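Local coordinates for aldehyde dehydrogenase 12 (Zea mays, PDB 6D97), which oxidises L-glutamate gamma-semialdehyde to L-glutamate with NAD(+) as the electron acceptor, the last step of proline catabolism in plants, at residues D128-L133 / S228-Q233; N183-P188 / I530-G535; L206-G211 / A512-P517; F297-L302 / V333-K338. All blocks are in the same frame, centred on the assembly; numbering follows the deposited sequence.

Contact 1: residues D128-L133 / S228-Q233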
loop_
_atom_site.group_PDB
_atom_site.type_symbol
_atom_site.label_atom_id
_atom_site.label_comp_id
_atom_site.label_asym_id
_atom_site.label_seq_id
_atom_site.Cartn_x
_atom_site.Cartn_y
_atom_site.Cartn_z
ATOM N N ASP A 128 7.643 -20.647 -30.436
ATOM C CA ASP A 128 7.075 -21.032 -31.720
ATOM C C ASP A 128 6.178 -22.258 -31.586
ATOM O O ASP A 128 5.113 -22.327 -32.211
ATOM C CB ASP A 128 8.205 -21.284 -32.716
ATOM C CG ASP A 128 7.698 -21.651 -34.085
ATOM O OD1 ASP A 128 7.114 -20.777 -34.757
ATOM O OD2 ASP A 128 7.884 -22.815 -34.488
ATOM N N PHE A 129 6.590 -23.228 -30.768
ATOM C CA PHE A 129 5.775 -24.416 -30.534
ATOM C C PHE A 129 4.388 -24.041 -30.029
ATOM O O PHE A 129 3.371 -24.481 -30.577
ATOM C CB PHE A 129 6.483 -25.337 -29.538
ATOM C CG PHE A 129 5.624 -26.452 -29.019
ATOM C CD1 PHE A 129 5.521 -27.645 -29.711
ATOM C CD2 PHE A 129 4.933 -26.310 -27.824
ATOM C CE1 PHE A 129 4.734 -28.677 -29.233
ATOM C CE2 PHE A 129 4.143 -27.335 -27.340
ATOM C CZ PHE A 129 4.044 -28.523 -28.045
ATOM N N PHE A 130 4.329 -23.209 -28.987
ATOM C CA PHE A 130 3.039 -22.853 -28.405
ATOM C C PHE A 130 2.237 -21.947 -29.332
ATOM O O PHE A 130 1.012 -22.074 -29.419
ATOM C CB PHE A 130 3.241 -22.199 -27.039
ATOM C CG PHE A 130 3.331 -23.187 -25.912
ATOM C CD1 PHE A 130 2.206 -23.879 -25.491
ATOM C CD2 PHE A 130 4.540 -23.432 -25.281
ATOM C CE1 PHE A 130 2.279 -24.787 -24.457
ATOM C CE2 PHE A 130 4.621 -24.336 -24.241
ATOM C CZ PHE A 130 3.490 -25.017 -23.832
ATOM N N ALA A 131 2.907 -21.028 -30.032
ATOM C CA ALA A 131 2.202 -20.175 -30.983
ATOM C C ALA A 131 1.560 -21.001 -32.090
ATOM O O ALA A 131 0.405 -20.766 -32.462
ATOM C CB ALA A 131 3.159 -19.142 -31.571
ATOM N N LYS A 132 2.294 -21.981 -32.623
ATOM C CA LYS A 132 1.745 -22.823 -33.681
ATOM C C LYS A 132 0.625 -23.709 -33.159
ATOM O O LYS A 132 -0.393 -23.882 -33.835
ATOM C CB LYS A 132 2.847 -23.678 -34.300
ATOM C CG LYS A 132 3.276 -23.229 -35.682
ATOM C CD LYS A 132 4.700 -22.719 -35.659
ATOM C CE LYS A 132 5.211 -22.462 -37.067
ATOM N NZ LYS A 132 6.684 -22.645 -37.170
ATOM N N LEU A 133 0.798 -24.288 -31.970
ATOM C CA LEU A 133 -0.245 -25.135 -31.402
ATOM C C LEU A 133 -1.522 -24.343 -31.153
ATOM O O LEU A 133 -2.626 -24.842 -31.402
ATOM C CB LEU A 133 0.248 -25.782 -30.110
ATOM C CG LEU A 133 -0.605 -26.931 -29.579
ATOM C CD1 LEU A 133 -0.826 -27.975 -30.646
ATOM C CD2 LEU A 133 0.068 -27.557 -28.375
ATOM N N SER A 228 -7.998 -27.495 -25.446
ATOM C CA SER A 228 -7.336 -27.876 -24.204
ATOM C C SER A 228 -5.985 -28.537 -24.429
ATOM O O SER A 228 -5.259 -28.763 -23.454
ATOM C CB SER A 228 -8.228 -28.813 -23.387
ATOM O OG SER A 228 -8.526 -30.000 -24.104
ATOM N N ILE A 229 -5.636 -28.858 -25.679
ATOM C CA ILE A 229 -4.336 -29.457 -25.960
ATOM C C ILE A 229 -3.218 -28.512 -25.556
ATOM O O ILE A 229 -2.138 -28.952 -25.143
ATOM C CB ILE A 229 -4.236 -29.856 -27.450
ATOM C CG1 ILE A 229 -3.038 -30.779 -27.680
ATOM C CG2 ILE A 229 -4.138 -28.625 -28.348
ATOM C CD1 ILE A 229 -3.087 -31.532 -29.005
ATOM N N VAL A 230 -3.468 -27.203 -25.628
ATOM C CA VAL A 230 -2.426 -26.221 -25.350
ATOM C C VAL A 230 -2.039 -26.266 -23.879
ATOM O O VAL A 230 -0.864 -26.428 -23.529
ATOM C CB VAL A 230 -2.887 -24.814 -25.763
ATOM C CG1 VAL A 230 -1.849 -23.781 -25.355
ATOM C CG2 VAL A 230 -3.143 -24.769 -27.259
ATOM N N MET A 231 -3.029 -26.126 -22.992
ATOM C CA MET A 231 -2.738 -26.179 -21.564
ATOM C C MET A 231 -2.222 -27.545 -21.149
ATOM O O MET A 231 -1.461 -27.648 -20.182
ATOM C CB MET A 231 -3.974 -25.818 -20.745
ATOM C CG MET A 231 -4.069 -24.351 -20.420
ATOM S SD MET A 231 -2.542 -23.629 -19.782
ATOM C CE MET A 231 -2.468 -24.372 -18.158
ATOM N N GLU A 232 -2.620 -28.603 -21.858
ATOM C CA GLU A 232 -2.078 -29.923 -21.564
ATOM C C GLU A 232 -0.570 -29.941 -21.775
ATOM O O GLU A 232 0.183 -30.433 -20.927
ATOM C CB GLU A 232 -2.765 -30.977 -22.433
ATOM C CG GLU A 232 -2.727 -32.373 -21.839
ATOM C CD GLU A 232 -2.074 -33.388 -22.749
ATOM O OE1 GLU A 232 -2.690 -34.443 -23.001
ATOM O OE2 GLU A 232 -0.945 -33.132 -23.214
ATOM N N GLN A 233 -0.112 -29.383 -22.897
ATOM C CA GLN A 233 1.323 -29.248 -23.135
ATOM C C GLN A 233 1.964 -28.308 -22.123
ATOM O O GLN A 233 3.081 -28.555 -21.658
ATOM C CB GLN A 233 1.571 -28.755 -24.560
ATOM C CG GLN A 233 0.989 -29.662 -25.628
ATOM C CD GLN A 233 1.557 -31.064 -25.567
ATOM O OE1 GLN A 233 2.762 -31.266 -25.708
ATOM N NE2 GLN A 233 0.691 -32.043 -25.346
#
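Helix 124-137 (residues 128-133) packs nearly antiparallel on helix 229-240 (residues 229-233), which follows strand 218-223 of the parallel Rossmann sheet; the segment axes lie 10.3 Å apart at 160°. Gln233 meets all three of Phe129, Phe130 and Leu133. Its CB sits 4.0 Å from Phe130 CE1 and equally close to CE2 of Phe129, so two aromatic rings border the root of the chain. CG lies anti to the carbonyl carbon, and its nearest neighbour is Leu133 CD2 at 3.6 Å. A bend at chi2 (-60°) then brings OE1 to the edge of the Phe129 ring, near its plane and 3.8 Å from CZ; this oxygen is satisfied by the backbone N of Thr31 in the N-terminal region. Leu133 continues the apolar seam by sliding past Val230 in the opposite direction and crossing Ile229 at about a right angle. An alanine in place of Phe130 would probably loosen the seam, since the ring touching Val230 CG1 and Gln233 CB would be gone. Phe129 CD2 lies over the rim of one face of the Phe130 ring, 3.8 Å above its plane, while that ring's edge points CE1 at the carbonyl O of Val230, 3.7 Å away.

Contact 2: residues N183-P188 / I530-G535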
loop_
_atom_site.group_PDB
_atom_site.type_symbol
_atom_site.label_atom_id
_atom_site.label_comp_id
_atom_site.label_asym_id
_atom_site.label_seq_id
_atom_site.Cartn_x
_atom_site.Cartn_y
_atom_site.Cartn_z
ATOM N N ASN A 183 -3.703 -8.160 12.723
ATOM C CA ASN A 183 -3.032 -8.482 11.473
ATOM C C ASN A 183 -4.048 -8.866 10.410
ATOM O O ASN A 183 -5.010 -9.584 10.691
ATOM C CB ASN A 183 -2.036 -9.632 11.665
ATOM C CG ASN A 183 -1.012 -9.341 12.739
ATOM O OD1 ASN A 183 -1.316 -9.365 13.931
ATOM N ND2 ASN A 183 0.214 -9.077 12.323
ATOM N N GLY A 184 -3.818 -8.400 9.184
ATOM C CA GLY A 184 -4.650 -8.794 8.066
ATOM C C GLY A 184 -3.895 -9.610 7.036
ATOM O O GLY A 184 -2.937 -9.114 6.436
ATOM N N TYR A 185 -4.319 -10.850 6.810
ATOM C CA TYR A 185 -3.634 -11.768 5.914
ATOM C C TYR A 185 -4.473 -12.046 4.675
ATOM O O TYR A 185 -5.682 -11.800 4.646
ATOM C CB TYR A 185 -3.320 -13.097 6.613
ATOM C CG TYR A 185 -2.263 -13.011 7.687
ATOM C CD1 TYR A 185 -0.912 -13.140 7.371
ATOM C CD2 TYR A 185 -2.615 -12.811 9.020
ATOM C CE1 TYR A 185 0.058 -13.069 8.353
ATOM C CE2 TYR A 185 -1.656 -12.738 10.008
ATOM C CZ TYR A 185 -0.323 -12.871 9.670
ATOM O OH TYR A 185 0.629 -12.796 10.656
ATOM N N ARG A 186 -3.811 -12.571 3.647
ATOM C CA ARG A 186 -4.480 -13.104 2.464
ATOM C C ARG A 186 -4.495 -14.620 2.615
ATOM O O ARG A 186 -3.465 -15.281 2.463
ATOM C CB ARG A 186 -3.776 -12.679 1.180
ATOM C CG ARG A 186 -3.588 -11.181 1.012
ATOM C CD ARG A 186 -4.892 -10.423 1.169
ATOM N NE ARG A 186 -5.940 -10.953 0.301
ATOM C CZ ARG A 186 -7.178 -10.474 0.252
ATOM N NH1 ARG A 186 -7.522 -9.451 1.019
ATOM N NH2 ARG A 186 -8.072 -11.022 -0.559
ATOM N N TRP A 187 -5.665 -15.167 2.928
ATOM C CA TRP A 187 -5.829 -16.597 3.153
ATOM C C TRP A 187 -6.315 -17.277 1.882
ATOM O O TRP A 187 -7.123 -16.706 1.146
ATOM C CB TRP A 187 -6.837 -16.853 4.268
ATOM C CG TRP A 187 -6.383 -17.863 5.254
ATOM C CD1 TRP A 187 -6.934 -19.089 5.499
ATOM C CD2 TRP A 187 -5.270 -17.737 6.143
ATOM N NE1 TRP A 187 -6.233 -19.732 6.490
ATOM C CE2 TRP A 187 -5.205 -18.925 6.900
ATOM C CE3 TRP A 187 -4.321 -16.735 6.371
ATOM C CZ2 TRP A 187 -4.226 -19.137 7.870
ATOM C CZ3 TRP A 187 -3.352 -16.945 7.334
ATOM C CH2 TRP A 187 -3.311 -18.140 8.072
ATOM N N PRO A 188 -5.869 -18.499 1.608
ATOM C CA PRO A 188 -6.379 -19.220 0.439
ATOM C C PRO A 188 -7.806 -19.684 0.677
ATOM O O PRO A 188 -8.354 -19.586 1.775
ATOM C CB PRO A 188 -5.420 -20.408 0.309
ATOM C CG PRO A 188 -4.972 -20.656 1.701
ATOM C CD PRO A 188 -4.890 -19.300 2.360
ATOM N N ILE A 530 -6.106 -11.774 12.067
ATOM C CA ILE A 530 -5.583 -12.469 13.235
ATOM C C ILE A 530 -5.126 -11.406 14.220
ATOM O O ILE A 530 -4.237 -10.601 13.909
ATOM C CB ILE A 530 -4.434 -13.423 12.872
ATOM C CG1 ILE A 530 -4.942 -14.545 11.966
ATOM C CG2 ILE A 530 -3.812 -14.013 14.129
ATOM C CD1 ILE A 530 -3.834 -15.426 11.424
ATOM N N ILE A 531 -5.744 -11.389 15.396
ATOM C CA ILE A 531 -5.515 -10.356 16.396
ATOM C C ILE A 531 -4.773 -10.995 17.558
ATOM O O ILE A 531 -5.337 -11.822 18.285
ATOM C CB ILE A 531 -6.825 -9.717 16.874
ATOM C CG1 ILE A 531 -7.626 -9.169 15.690
ATOM C CG2 ILE A 531 -6.541 -8.633 17.899
ATOM C CD1 ILE A 531 -8.712 -10.119 15.195
ATOM N N TYR A 532 -3.512 -10.619 17.736
ATOM C CA TYR A 532 -2.758 -11.083 18.887
ATOM C C TYR A 532 -3.086 -10.232 20.105
ATOM O O TYR A 532 -3.279 -9.018 20.004
ATOM C CB TYR A 532 -1.256 -11.055 18.601
ATOM C CG TYR A 532 -0.829 -12.046 17.541
ATOM C CD1 TYR A 532 -0.670 -13.392 17.844
ATOM C CD2 TYR A 532 -0.587 -11.634 16.236
ATOM C CE1 TYR A 532 -0.281 -14.300 16.876
ATOM C CE2 TYR A 532 -0.199 -12.534 15.263
ATOM C CZ TYR A 532 -0.049 -13.865 15.586
ATOM O OH TYR A 532 0.339 -14.760 14.615
ATOM N N ASP A 533 -3.175 -10.894 21.257
ATOM C CA ASP A 533 -3.499 -10.258 22.526
ATOM C C ASP A 533 -2.843 -11.078 23.627
ATOM O O ASP A 533 -3.512 -11.836 24.338
ATOM C CB ASP A 533 -5.013 -10.165 22.722
ATOM C CG ASP A 533 -5.424 -8.931 23.496
ATOM O OD1 ASP A 533 -4.545 -8.308 24.129
ATOM O OD2 ASP A 533 -6.620 -8.578 23.461
ATOM N N VAL A 534 -1.522 -10.943 23.759
ATOM C CA VAL A 534 -0.731 -11.884 24.548
ATOM C C VAL A 534 -0.567 -11.477 26.003
ATOM O O VAL A 534 0.013 -12.244 26.787
ATOM C CB VAL A 534 0.672 -12.053 23.936
ATOM C CG1 VAL A 534 0.576 -12.613 22.526
ATOM C CG2 VAL A 534 1.398 -10.717 23.933
ATOM N N GLY A 535 -1.035 -10.298 26.387
ATOM C CA GLY A 535 -0.809 -9.804 27.719
ATOM C C GLY A 535 0.305 -8.780 27.751
ATOM O O GLY A 535 0.782 -8.317 26.710
#
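Asn183 and Ile530 form an antiparallel hydrogen-bonded pair, each giving its backbone N-H to the other's carbonyl. Ile530 N reaches Asn183 O over 2.8 Å with an N-H...O angle of 156°, the donor lying in the carbonyl plane. The return bond from Asn183 N to Ile530 O has the same length, 2.8 Å, but is more bent at 137°, with its donor 35° above the carbonyl plane. The strands belong to the antiparallel three-stranded sheet 170-174, 180-187 and 526-533, consistent with the oligomerisation flap of aldehyde dehydrogenases. On one side of this pair Tyr185 bonds to Arg528, on the other Tyr532 to Arg181, through their backbones, whereas Gly184 bonds to Phe171 on the other neighbouring strand. The buried carboxylate of Asp533 is bonded through OD1 to His177 NE2 and through OD2 to Gln180 NE2. On the face bearing Asn183 and Ile530, Ile530 CD1 touches Tyr185 CE2 at 3.7 Å and comes within 4.3 Å of Trp187 CH2. Ile530 CG2 lies over the rim of one face of the Tyr532 ring, 4.0 Å above its plane. Residues 530-532 also pair in parallel with a strand of the second subunit, whose Asn469 donates to Val534 O. Strand 526-533 thus gives backbone bonds to its own chain on one edge and to a neighbouring subunit on the other, consistent with a sheet continuing across the interface.

Contact 3: residues L206-G211 / A512-P517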
loop_
_atom_site.group_PDB
_atom_site.type_symbol
_atom_site.label_atom_id
_atom_site.label_comp_id
_atom_site.label_asym_id
_atom_site.label_seq_id
_atom_site.Cartn_x
_atom_site.Cartn_y
_atom_site.Cartn_z
ATOM N N LEU A 206 -3.482 -20.339 -17.978
ATOM C CA LEU A 206 -2.193 -20.359 -17.286
ATOM C C LEU A 206 -2.132 -19.303 -16.190
ATOM O O LEU A 206 -1.670 -19.581 -15.076
ATOM C CB LEU A 206 -1.045 -20.155 -18.277
ATOM C CG LEU A 206 0.336 -19.936 -17.648
ATOM C CD1 LEU A 206 0.803 -21.189 -16.925
ATOM C CD2 LEU A 206 1.363 -19.495 -18.681
ATOM N N LEU A 207 -2.599 -18.087 -16.486
ATOM C CA LEU A 207 -2.474 -16.993 -15.527
ATOM C C LEU A 207 -3.382 -17.198 -14.321
ATOM O O LEU A 207 -3.005 -16.862 -13.192
ATOM C CB LEU A 207 -2.776 -15.660 -16.211
ATOM C CG LEU A 207 -1.590 -14.898 -16.812
ATOM C CD1 LEU A 207 -0.811 -15.749 -17.799
ATOM C CD2 LEU A 207 -2.052 -13.604 -17.468
ATOM N N GLN A 208 -4.582 -17.746 -14.532
ATOM C CA GLN A 208 -5.454 -18.041 -13.400
ATOM C C GLN A 208 -4.979 -19.279 -12.649
ATOM O O GLN A 208 -5.102 -19.350 -11.420
ATOM C CB GLN A 208 -6.903 -18.213 -13.868
ATOM C CG GLN A 208 -7.489 -17.001 -14.586
ATOM C CD GLN A 208 -7.843 -15.856 -13.648
ATOM O OE1 GLN A 208 -7.519 -15.882 -12.459
ATOM N NE2 GLN A 208 -8.521 -14.843 -14.182
ATOM N N LEU A 209 -4.436 -20.265 -13.372
ATOM C CA LEU A 209 -3.899 -21.459 -12.722
ATOM C C LEU A 209 -2.770 -21.102 -11.767
ATOM O O LEU A 209 -2.767 -21.528 -10.605
ATOM C CB LEU A 209 -3.409 -22.461 -13.768
ATOM C CG LEU A 209 -2.612 -23.648 -13.228
ATOM C CD1 LEU A 209 -3.528 -24.554 -12.420
ATOM C CD2 LEU A 209 -1.953 -24.412 -14.363
ATOM N N MET A 210 -1.799 -20.311 -12.239
ATOM C CA MET A 210 -0.679 -19.933 -11.381
ATOM C C MET A 210 -1.141 -19.045 -10.236
ATOM O O MET A 210 -0.671 -19.201 -9.103
ATOM C CB MET A 210 0.415 -19.239 -12.194
ATOM C CG MET A 210 0.962 -20.092 -13.331
ATOM S SD MET A 210 1.530 -21.723 -12.795
ATOM C CE MET A 210 2.813 -21.281 -11.623
ATOM N N GLY A 211 -2.059 -18.113 -10.508
ATOM C CA GLY A 211 -2.591 -17.277 -9.442
ATOM C C GLY A 211 -3.221 -18.090 -8.331
ATOM O O GLY A 211 -2.966 -17.855 -7.147
ATOM N N ALA A 512 -13.936 -10.687 -11.937
ATOM C CA ALA A 512 -12.582 -11.192 -11.812
ATOM C C ALA A 512 -11.600 -10.272 -12.527
ATOM O O ALA A 512 -11.955 -9.526 -13.443
ATOM C CB ALA A 512 -12.481 -12.608 -12.381
ATOM N N GLY A 513 -10.350 -10.314 -12.065
ATOM C CA GLY A 513 -9.228 -9.773 -12.791
ATOM C C GLY A 513 -8.282 -10.900 -13.165
ATOM O O GLY A 513 -8.486 -12.062 -12.804
ATOM N N ILE A 514 -7.239 -10.534 -13.905
ATOM C CA ILE A 514 -6.242 -11.504 -14.331
ATOM C C ILE A 514 -4.918 -10.781 -14.519
ATOM O O ILE A 514 -4.881 -9.606 -14.892
ATOM C CB ILE A 514 -6.692 -12.231 -15.622
ATOM C CG1 ILE A 514 -5.754 -13.392 -15.953
ATOM C CG2 ILE A 514 -6.776 -11.256 -16.793
ATOM C CD1 ILE A 514 -6.255 -14.266 -17.091
ATOM N N GLY A 515 -3.825 -11.484 -14.225
ATOM C CA GLY A 515 -2.501 -10.979 -14.533
ATOM C C GLY A 515 -1.723 -10.325 -13.405
ATOM O O GLY A 515 -0.624 -10.775 -13.064
ATOM N N THR A 516 -2.277 -9.261 -12.826
ATOM C CA THR A 516 -1.550 -8.416 -11.889
ATOM C C THR A 516 -1.548 -9.013 -10.485
ATOM O O THR A 516 -2.353 -9.894 -10.170
ATOM C CB THR A 516 -2.163 -7.015 -11.854
ATOM O OG1 THR A 516 -3.522 -7.080 -11.401
ATOM C CG2 THR A 516 -2.123 -6.389 -13.224
ATOM N N PRO A 517 -0.633 -8.557 -9.621
ATOM C CA PRO A 517 -0.674 -9.005 -8.219
ATOM C C PRO A 517 -2.007 -8.739 -7.547
ATOM O O PRO A 517 -2.479 -9.579 -6.772
ATOM C CB PRO A 517 0.460 -8.206 -7.565
ATOM C CG PRO A 517 1.412 -7.920 -8.691
ATOM C CD PRO A 517 0.568 -7.754 -9.919
HETATM O O HOH W 1 -4.002 -13.989 -12.875
#
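Gln208 leaves its helix with CG anti to the carbonyl carbon and then bends at chi2 (-75°), which swings its amide across to the loop 512-517. There Ile514 sets CG1 anti to its own backbone N (chi1 -171°) and pushes its branch toward the helix. The amide donates from NE2 to Gly513 O over 3.1 Å at an N-H...O angle of 153°, with the acceptor close to the amide plane but the donor above the carbonyl plane. The same NE2 passes 3.5 Å from Ile514 CB, and Gln208 CG lies 3.9 Å from Ile514 CD1. Helix 203-214 follows strand 191-196 of the parallel Rossmann sheet, and the loop leads into helix 517-524, where Thr516 is the N-cap with OG1 on Ala519 N. Trp524 of that later helix donates NE1 to Gln208 OE1, so both ends of the buried amide are held. An alanine in place of Gln208 would probably leave the loop less firmly tied to the helix, since the bonds to Gly513 and Trp524 would both be lost. Leu207 crosses Ile514 at about a right angle, CB meeting CG1 at 3.8 Å. Its CD2 rests 4.0 Å from Gly515 CA, where the backbone has a positive phi and a CB would jam against Ile514 O. A water accepts from Gly515 N at 2.9 Å and donates weakly to Leu207 O at 3.1 Å.

Contact 4: residues F297-L302 / V333-K338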
loop_
_atom_site.group_PDB
_atom_site.type_symbol
_atom_site.label_atom_id
_atom_site.label_comp_id
_atom_site.label_asym_id
_atom_site.label_seq_id
_atom_site.Cartn_x
_atom_site.Cartn_y
_atom_site.Cartn_z
ATOM N N PHE A 297 -19.662 -6.391 -24.490
ATOM C CA PHE A 297 -19.989 -5.613 -25.678
ATOM C C PHE A 297 -19.242 -4.301 -25.557
ATOM O O PHE A 297 -19.741 -3.328 -24.978
ATOM C CB PHE A 297 -21.509 -5.419 -25.817
ATOM C CG PHE A 297 -21.914 -4.884 -27.142
ATOM C CD1 PHE A 297 -22.121 -5.729 -28.213
ATOM C CD2 PHE A 297 -22.052 -3.526 -27.332
ATOM C CE1 PHE A 297 -22.471 -5.222 -29.457
ATOM C CE2 PHE A 297 -22.403 -3.017 -28.569
ATOM C CZ PHE A 297 -22.616 -3.866 -29.630
ATOM N N ASP A 298 -18.043 -4.256 -26.135
ATOM C CA ASP A 298 -17.073 -3.185 -25.893
ATOM C C ASP A 298 -17.196 -2.080 -26.938
ATOM O O ASP A 298 -17.361 -2.351 -28.136
ATOM C CB ASP A 298 -15.675 -3.792 -25.898
ATOM C CG ASP A 298 -15.642 -5.127 -25.175
ATOM O OD1 ASP A 298 -16.109 -5.198 -24.039
ATOM O OD2 ASP A 298 -15.116 -6.098 -25.727
ATOM N N TRP A 299 -17.154 -0.842 -26.468
ATOM C CA TRP A 299 -17.395 0.323 -27.293
ATOM C C TRP A 299 -16.123 1.142 -27.436
ATOM O O TRP A 299 -15.240 1.112 -26.573
ATOM C CB TRP A 299 -18.528 1.212 -26.722
ATOM C CG TRP A 299 -18.457 1.497 -25.246
ATOM C CD1 TRP A 299 -19.128 0.843 -24.248
ATOM C CD2 TRP A 299 -17.697 2.527 -24.607
ATOM N NE1 TRP A 299 -18.818 1.398 -23.029
ATOM C CE2 TRP A 299 -17.940 2.431 -23.221
ATOM C CE3 TRP A 299 -16.825 3.516 -25.072
ATOM C CZ2 TRP A 299 -17.343 3.287 -22.299
ATOM C CZ3 TRP A 299 -16.231 4.359 -24.159
ATOM C CH2 TRP A 299 -16.492 4.241 -22.786
ATOM N N LYS A 300 -16.037 1.864 -28.550
ATOM C CA LYS A 300 -15.022 2.881 -28.774
ATOM C C LYS A 300 -15.734 4.172 -29.126
ATOM O O LYS A 300 -16.587 4.191 -30.021
ATOM C CB LYS A 300 -14.051 2.486 -29.887
ATOM C CG LYS A 300 -13.047 3.569 -30.231
ATOM C CD LYS A 300 -12.044 3.078 -31.259
ATOM C CE LYS A 300 -11.014 2.151 -30.630
ATOM N NZ LYS A 300 -10.319 1.311 -31.647
ATOM N N ILE A 301 -15.415 5.232 -28.394
ATOM C CA ILE A 301 -15.931 6.567 -28.657
ATOM C C ILE A 301 -14.801 7.390 -29.254
ATOM O O ILE A 301 -13.700 7.445 -28.691
ATOM C CB ILE A 301 -16.472 7.230 -27.379
ATOM C CG1 ILE A 301 -17.663 6.455 -26.812
ATOM C CG2 ILE A 301 -16.869 8.662 -27.662
ATOM C CD1 ILE A 301 -18.109 6.967 -25.454
ATOM N N LEU A 302 -15.066 8.013 -30.396
ATOM C CA LEU A 302 -14.145 8.978 -30.978
ATOM C C LEU A 302 -14.553 10.375 -30.530
ATOM O O LEU A 302 -15.714 10.770 -30.687
ATOM C CB LEU A 302 -14.147 8.894 -32.505
ATOM C CG LEU A 302 -13.914 7.551 -33.203
ATOM C CD1 LEU A 302 -13.899 7.758 -34.710
ATOM C CD2 LEU A 302 -12.627 6.887 -32.743
ATOM N N VAL A 333 -18.762 -1.922 -31.140
ATOM C CA VAL A 333 -19.491 -0.747 -31.600
ATOM C C VAL A 333 -18.537 0.441 -31.605
ATOM O O VAL A 333 -17.639 0.541 -30.764
ATOM C CB VAL A 333 -20.744 -0.479 -30.736
ATOM C CG1 VAL A 333 -20.357 -0.225 -29.302
ATOM C CG2 VAL A 333 -21.551 0.689 -31.300
ATOM N N LEU A 334 -18.732 1.333 -32.577
ATOM C CA LEU A 334 -17.908 2.522 -32.749
ATOM C C LEU A 334 -18.818 3.740 -32.805
ATOM O O LEU A 334 -19.624 3.869 -33.732
ATOM C CB LEU A 334 -17.060 2.417 -34.024
ATOM C CG LEU A 334 -16.073 3.541 -34.347
ATOM C CD1 LEU A 334 -14.993 3.606 -33.289
ATOM C CD2 LEU A 334 -15.451 3.337 -35.716
ATOM N N PHE A 335 -18.703 4.622 -31.810
ATOM C CA PHE A 335 -19.422 5.896 -31.785
ATOM C C PHE A 335 -18.513 6.954 -32.407
ATOM O O PHE A 335 -17.575 7.434 -31.765
ATOM C CB PHE A 335 -19.818 6.285 -30.362
ATOM C CG PHE A 335 -20.710 5.286 -29.673
ATOM C CD1 PHE A 335 -22.088 5.360 -29.799
ATOM C CD2 PHE A 335 -20.169 4.291 -28.873
ATOM C CE1 PHE A 335 -22.911 4.448 -29.158
ATOM C CE2 PHE A 335 -20.985 3.380 -28.227
ATOM C CZ PHE A 335 -22.357 3.458 -28.369
ATOM N N MET A 336 -18.796 7.327 -33.654
ATOM C CA MET A 336 -17.984 8.299 -34.380
ATOM C C MET A 336 -18.530 9.707 -34.168
ATOM O O MET A 336 -19.680 9.991 -34.521
ATOM C CB MET A 336 -17.958 7.985 -35.876
ATOM C CG MET A 336 -17.261 6.699 -36.272
ATOM S SD MET A 336 -17.241 6.559 -38.066
ATOM C CE MET A 336 -16.536 8.153 -38.485
ATOM N N HIS A 337 -17.704 10.594 -33.613
ATOM C CA HIS A 337 -18.057 12.007 -33.594
ATOM C C HIS A 337 -18.145 12.526 -35.024
ATOM O O HIS A 337 -17.359 12.135 -35.891
ATOM C CB HIS A 337 -17.031 12.816 -32.799
ATOM C CG HIS A 337 -17.484 14.206 -32.465
ATOM N ND1 HIS A 337 -17.653 15.186 -33.419
ATOM C CD2 HIS A 337 -17.803 14.778 -31.280
ATOM C CE1 HIS A 337 -18.060 16.301 -32.838
ATOM N NE2 HIS A 337 -18.159 16.080 -31.540
ATOM N N LYS A 338 -19.114 13.415 -35.268
ATOM C CA LYS A 338 -19.377 13.886 -36.627
ATOM C C LYS A 338 -18.133 14.475 -37.281
ATOM O O LYS A 338 -17.983 14.402 -38.507
ATOM C CB LYS A 338 -20.507 14.918 -36.607
ATOM C CG LYS A 338 -21.125 15.206 -37.966
ATOM C CD LYS A 338 -22.260 16.216 -37.847
ATOM C CE LYS A 338 -22.911 16.487 -39.196
ATOM N NZ LYS A 338 -21.951 17.059 -40.182
#
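Val333 CG1 is met by the Phe297 side chain, which crosses Val333 at about a right angle with its CE2 3.5 Å away, and by Trp299 CB. Trp299 CB also lies at the edge of the Phe335 ring, in its plane, 3.6 Å from CE2, while Val333 CG2 lies over the rim of one face. Ile301 crosses Phe335 obliquely, CG1 to CD2 at 3.9 Å. Strands 298-302 and 331-337 run parallel, linked through helix 309-321 as a beta-alpha-beta unit within a larger mixed sheet. On the opposite face, Lys300 and Leu334 lie side by side and point the same way, Lys300 CD 3.6 Å from Leu334 CD1; the lysine bends at chi3 so that NZ forms a salt bridge with Asp319 of the connecting helix and a hydrogen bond with Gln331. Helix 448-457 covers the face of Trp299, Ile301 and Phe335. Phe335 N bonds to Lys300 O over 2.8 Å, and Leu302 N meets Phe335 O at 2.9 Å in an almost straight bond (179°).

Contacts 1 and 3 are neighbours, their centres about 19 Å apart: Met231 packs on Leu206 and Leu209, so helices 203-214 and 229-240, which follow strands 191-196 and 218-223 of the parallel Rossmann sheet, join them near the NAD site. Between centres, contact 2 lies about 43 Å from contact 1 and 26 Å from contact 3, in the separate three-stranded sheet reaching a neighbouring subunit. Contact 4 belongs to the mixed sheet, its centre about 49 Å from that of contact 2. Along the chain contacts 3 and 4 are nested inside the loop closed by contact 2, whereas contact 1 crosses contacts 2 and 3. The C-terminal strand thus returns to an early one after both larger sheets are complete.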